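Long-range contact in dihydrofolate reductase (PDB 3IA4), which probably catalyses the NADPH-dependent reduction of 7,8-dihydrofolate to tetrahydrofolate, a key step in folate metabolism: residues L37-M43 / G57-L63. Numbering follows the deposited sequence.
Sequences LGKPIVM and GRLNIVL. With MTX (methotrexate), chain F.
Val42 and Ile61 lie at the apolar centre of this parallel strand pair, the two strands of a beta-alpha-beta unit in the mixed sheet of the dihydrofolate reductase fold. Val42 CG2 sits 4.0 Å from Ile61 CD1 and Val42 CG1 3.7 Å from Leu63 CD1, on the face covered by helix 80-87. On the other face, under helix 45-51, Met43 (chi1 p, chi2 t) brings CG to 3.9 Å from Val62 CG2.

Strands 41-43 and 60-63 run at 19°, with axes 4.8 Å apart; the register pairs Ile41 with Asn60, Val42 with Ile61 and Met43 with Val62. Hydrogen bonds alternate in direction, as parallel pairing requires: Ile41 N to Leu59 O (2.9 Å), Ile61 N to Ile41 O (2.8 Å), Met43 N to Ile61 O (3.0 Å) and Leu63 N to Met43 O (2.7 Å). Strand 92-97 flanks 41-43 on its other edge.

Beyond the strands, Gly38 and Gly57 both adopt phi/psi 82/6, and Gly38 N donates to Gly57 O at 3.0 Å. A CB on Gly57 would clash with Leu37 CD2, which covers one face of the Arg58 guanidinium. Arg58 (chi1 m, chi2 t, chi3 m) extends into the methotrexate pocket and donates two hydrogen bonds to a carboxylate end-on: NH1 to MTX O1 and NH2 to MTX O2, each 2.8 Å.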
ATOM      1  N   LEU A  37      -0.306  -0.816  11.506  1.00 15.85           N
ATOM      2  CA  LEU A  37      -1.119  -0.945  12.740  1.00 16.87           C
ATOM      3  C   LEU A  37      -1.276   0.393  13.418  1.00 15.35           C
ATOM      4  O   LEU A  37      -0.344   1.191  13.499  1.00 14.63           O
ATOM      5  CB  LEU A  37      -0.499  -1.914  13.716  1.00 18.63           C
ATOM      6  CG  LEU A  37      -0.990  -3.346  13.621  1.00 23.75           C
ATOM      7  CD1 LEU A  37      -0.162  -4.154  14.636  1.00 28.51           C
ATOM      8  CD2 LEU A  37      -2.514  -3.517  13.919  1.00 17.84           C
ATOM      9  N   GLY A  38      -2.496   0.644  13.865  1.00 17.05           N
ATOM     10  CA  GLY A  38      -2.834   1.877  14.567  1.00 14.01           C
ATOM     11  C   GLY A  38      -3.124   3.055  13.661  1.00 19.28           C
ATOM     12  O   GLY A  38      -3.279   4.165  14.145  1.00 19.26           O
ATOM     13  N   LYS A  39      -3.174   2.846  12.341  1.00 14.50           N
ATOM     14  CA  LYS A  39      -3.365   3.965  11.423  1.00 12.95           C
ATOM     15  C   LYS A  39      -4.589   3.652  10.515  1.00 17.60           C
ATOM     16  O   LYS A  39      -4.895   2.480  10.262  1.00 14.45           O
ATOM     17  CB  LYS A  39      -2.122   4.144  10.535  1.00 14.57           C
ATOM     18  CG  LYS A  39      -0.814   4.273  11.314  1.00 16.92           C
ATOM     19  CD  LYS A  39       0.353   4.414  10.369  1.00 16.93           C
ATOM     20  CE  LYS A  39       1.689   4.405  11.188  1.00 19.91           C
ATOM     21  NZ  LYS A  39       2.861   4.439  10.279  1.00 20.06           N
ATOM     22  N   PRO A  40      -5.258   4.684   9.980  1.00 14.07           N
ATOM     23  CA  PRO A  40      -6.297   4.405   8.997  1.00 12.08           C
ATOM     24  C   PRO A  40      -5.621   3.921   7.737  1.00 13.41           C
ATOM     25  O   PRO A  40      -4.523   4.433   7.424  1.00 15.52           O
ATOM     26  CB  PRO A  40      -6.907   5.788   8.694  1.00 16.26           C
ATOM     27  CG  PRO A  40      -6.426   6.674   9.813  1.00 21.41           C
ATOM     28  CD  PRO A  40      -5.114   6.128  10.236  1.00 18.80           C
ATOM     29  N   ILE A  41      -6.223   2.962   7.068  1.00 11.25           N
ATOM     30  CA  ILE A  41      -5.706   2.460   5.785  1.00 11.99           C
ATOM     31  C   ILE A  41      -6.772   2.696   4.714  1.00 14.59           C
ATOM     32  O   ILE A  41      -7.950   2.411   4.924  1.00 12.88           O
ATOM     33  CB  ILE A  41      -5.300   0.962   5.893  1.00 11.42           C
ATOM     34  CG1 ILE A  41      -6.462   0.038   6.307  1.00 13.31           C
ATOM     35  CG2 ILE A  41      -4.053   0.834   6.786  1.00 11.80           C
ATOM     36  CD1 ILE A  41      -6.023  -1.459   6.286  1.00 12.46           C
ATOM     37  N   VAL A  42      -6.353   3.259   3.577  1.00 10.20           N
ATOM     38  CA  VAL A  42      -7.250   3.589   2.505  1.00 12.40           C
ATOM     39  C   VAL A  42      -6.872   2.714   1.299  1.00 11.80           C
ATOM     40  O   VAL A  42      -5.692   2.597   0.978  1.00 11.74           O
ATOM     41  CB  VAL A  42      -7.046   5.064   2.105  1.00 14.01           C
ATOM     42  CG1 VAL A  42      -7.912   5.359   0.949  1.00 12.47           C
ATOM     43  CG2 VAL A  42      -7.426   5.969   3.310  1.00 14.99           C
ATOM     44  N   MET A  43      -7.857   2.083   0.686  1.00  8.94           N
ATOM     45  CA  MET A  43      -7.590   1.126  -0.426  1.00 11.08           C
ATOM     46  C   MET A  43      -8.695   1.190  -1.467  1.00 11.18           C
ATOM     47  O   MET A  43      -9.867   1.558  -1.174  1.00 11.14           O
ATOM     48  CB  MET A  43      -7.484  -0.275   0.139  1.00 10.36           C
ATOM     49  CG  MET A  43      -8.787  -0.895   0.532  1.00 11.24           C
ATOM     50  SD  MET A  43      -8.611  -2.287   1.722  1.00 14.98           S
ATOM     51  CE  MET A  43      -8.315  -1.363   3.270  1.00 12.51           C
ATOM     52  N   GLY A  57      -7.200  -3.564  13.955  1.00 15.22           N
ATOM     53  CA  GLY A  57      -6.263  -2.608  14.536  1.00 14.37           C
ATOM     54  C   GLY A  57      -6.092  -1.369  13.666  1.00 13.17           C
ATOM     55  O   GLY A  57      -5.231  -0.532  13.936  1.00 16.66           O
ATOM     56  N   ARG A  58      -6.905  -1.322  12.612  1.00 14.50           N
ATOM     57  CA  ARG A  58      -6.882  -0.246  11.614  1.00 14.39           C
ATOM     58  C   ARG A  58      -8.265   0.145  11.189  1.00 11.65           C
ATOM     59  O   ARG A  58      -9.093  -0.711  10.985  1.00 15.13           O
ATOM     60  CB  ARG A  58      -6.069  -0.733  10.386  1.00 14.19           C
ATOM     61  CG  ARG A  58      -4.544  -0.729  10.635  1.00 14.68           C
ATOM     62  CD  ARG A  58      -3.791  -1.785   9.844  1.00 14.03           C
ATOM     63  NE  ARG A  58      -4.085  -3.093  10.417  1.00 13.52           N
ATOM     64  CZ  ARG A  58      -3.453  -4.220  10.087  1.00 18.92           C
ATOM     65  NH1 ARG A  58      -2.466  -4.243   9.142  1.00 14.31           N
ATOM     66  NH2 ARG A  58      -3.843  -5.345  10.665  1.00 14.68           N
ATOM     67  N   LEU A  59      -8.523   1.469  10.981  1.00 12.24           N
ATOM     68  CA  LEU A  59      -9.750   1.923  10.325  1.00 13.32           C
ATOM     69  C   LEU A  59      -9.611   1.567   8.849  1.00 15.70           C
ATOM     70  O   LEU A  59      -8.709   2.093   8.209  1.00 16.62           O
ATOM     71  CB  LEU A  59      -9.905   3.452  10.472  1.00 16.90           C
ATOM     72  CG  LEU A  59     -11.068   4.082   9.702  1.00 19.07           C
ATOM     73  CD1 LEU A  59     -12.397   3.369   9.973  1.00 21.26           C
ATOM     74  CD2 LEU A  59     -11.157   5.650   9.939  1.00 19.31           C
ATOM     75  N   ASN A  60     -10.459   0.664   8.350  1.00 13.33           N
ATOM     76  CA  ASN A  60     -10.337   0.245   6.940  1.00 11.57           C
ATOM     77  C   ASN A  60     -11.265   1.133   6.100  1.00 10.96           C
ATOM     78  O   ASN A  60     -12.466   1.055   6.243  1.00 15.72           O
ATOM     79  CB  ASN A  60     -10.758  -1.234   6.726  1.00 15.24           C
ATOM     80  CG  ASN A  60      -9.741  -2.251   7.258  1.00 16.38           C
ATOM     81  OD1 ASN A  60      -9.438  -3.218   6.580  1.00 16.45           O
ATOM     82  ND2 ASN A  60      -9.275  -2.084   8.495  1.00 18.70           N
ATOM     83  N   ILE A  61     -10.718   1.929   5.157  1.00 11.80           N
ATOM     84  CA  ILE A  61     -11.541   2.805   4.307  1.00 13.96           C
ATOM     85  C   ILE A  61     -11.409   2.257   2.896  1.00 13.53           C
ATOM     86  O   ILE A  61     -10.290   2.065   2.455  1.00 11.41           O
ATOM     87  CB  ILE A  61     -11.019   4.266   4.396  1.00 12.70           C
ATOM     88  CG1 ILE A  61     -11.122   4.770   5.839  1.00 16.28           C
ATOM     89  CG2 ILE A  61     -11.725   5.205   3.364  1.00 14.71           C
ATOM     90  CD1 ILE A  61     -10.340   6.056   6.101  1.00 15.51           C
ATOM     91  N   VAL A  62     -12.539   1.984   2.226  1.00  9.82           N
ATOM     92  CA  VAL A  62     -12.469   1.345   0.911  1.00 10.83           C
ATOM     93  C   VAL A  62     -13.126   2.264  -0.112  1.00 14.14           C
ATOM     94  O   VAL A  62     -14.253   2.721   0.087  1.00 13.08           O
ATOM     95  CB  VAL A  62     -13.141  -0.015   0.913  1.00 11.55           C
ATOM     96  CG1 VAL A  62     -13.147  -0.637  -0.519  1.00 12.72           C
ATOM     97  CG2 VAL A  62     -12.415  -0.906   1.875  1.00 12.04           C
ATOM     98  N   LEU A  63     -12.430   2.535  -1.238  1.00 11.88           N
ATOM     99  CA  LEU A  63     -13.010   3.378  -2.277  1.00 12.64           C
ATOM    100  C   LEU A  63     -13.869   2.603  -3.270  1.00 13.98           C
ATOM    101  O   LEU A  63     -13.400   1.648  -3.922  1.00 13.04           O
ATOM    102  CB  LEU A  63     -11.848   4.071  -3.037  1.00 10.94           C
ATOM    103  CG  LEU A  63     -11.319   5.212  -2.157  1.00 16.77           C
ATOM    104  CD1 LEU A  63      -9.823   5.389  -2.268  1.00 21.23           C
ATOM    105  CD2 LEU A  63     -12.051   6.499  -2.553  1.00 16.99           C
TER
HETATM  106  N1  MTX F 164       3.008  -5.059   1.399  1.00 10.81           N
HETATM  107  C2  MTX F 164       3.366  -3.757   1.409  1.00  8.12           C
HETATM  108  NA2 MTX F 164       4.647  -3.472   1.710  1.00  9.73           N
HETATM  109  N3  MTX F 164       2.455  -2.776   1.137  1.00  8.82           N
HETATM  110  C4  MTX F 164       1.152  -3.082   0.858  1.00  8.50           C
HETATM  111  NA4 MTX F 164       0.326  -2.106   0.567  1.00  8.39           N
HETATM  112  C4A MTX F 164       0.773  -4.388   0.880  1.00 11.14           C
HETATM  113  N5  MTX F 164      -0.546  -4.706   0.649  1.00 12.63           N
HETATM  114  C6  MTX F 164      -0.917  -6.027   0.659  1.00 16.12           C
HETATM  115  C7  MTX F 164      -0.024  -7.061   0.934  1.00 16.40           C
HETATM  116  N8  MTX F 164       1.312  -6.729   1.199  1.00 16.22           N
HETATM  117  C8A MTX F 164       1.685  -5.390   1.157  1.00 12.62           C
HETATM  118  C9  MTX F 164      -2.381  -6.329   0.362  1.00 18.05           C
HETATM  119  N10 MTX F 164      -2.762  -7.707   0.668  1.00 17.16           N
HETATM  120  CM  MTX F 164      -3.138  -8.561  -0.485  1.00 23.53           C
HETATM  121  C11 MTX F 164      -2.935  -9.157   4.612  1.00 17.48           C
HETATM  122  C12 MTX F 164      -3.232  -9.998   3.547  1.00 20.13           C
HETATM  123  C13 MTX F 164      -3.192  -9.527   2.250  1.00 20.34           C
HETATM  124  C14 MTX F 164      -2.818  -8.204   2.009  1.00 19.97           C
HETATM  125  C15 MTX F 164      -2.502  -7.393   3.096  1.00 18.40           C
HETATM  126  C16 MTX F 164      -2.627  -7.813   4.392  1.00 20.82           C
HETATM  127  C   MTX F 164      -2.903  -9.616   6.006  1.00 24.75           C
HETATM  128  O   MTX F 164      -3.657 -10.699   6.427  1.00 24.98           O
HETATM  129  N   MTX F 164      -2.072  -8.960   6.813  1.00 21.90           N
HETATM  130  CA  MTX F 164      -2.005  -9.156   8.233  1.00 23.72           C
HETATM  131  CT  MTX F 164      -2.109  -7.815   8.925  1.00 21.41           C
HETATM  132  O1  MTX F 164      -1.685  -6.779   8.330  1.00 19.03           O
HETATM  133  O2  MTX F 164      -2.581  -7.760  10.088  1.00 21.97           O
HETATM  134  CB  MTX F 164      -0.675  -9.787   8.667  1.00 24.85           C
HETATM  135  CG  MTX F 164      -0.490 -11.177   8.060  1.00 27.56           C
HETATM  136  CD  MTX F 164      -1.468 -12.233   8.585  1.00 34.36           C
HETATM  137  OE1 MTX F 164      -1.404 -13.434   8.192  1.00 40.21           O
HETATM  138  OE2 MTX F 164      -2.359 -11.943   9.412  1.00 35.22           O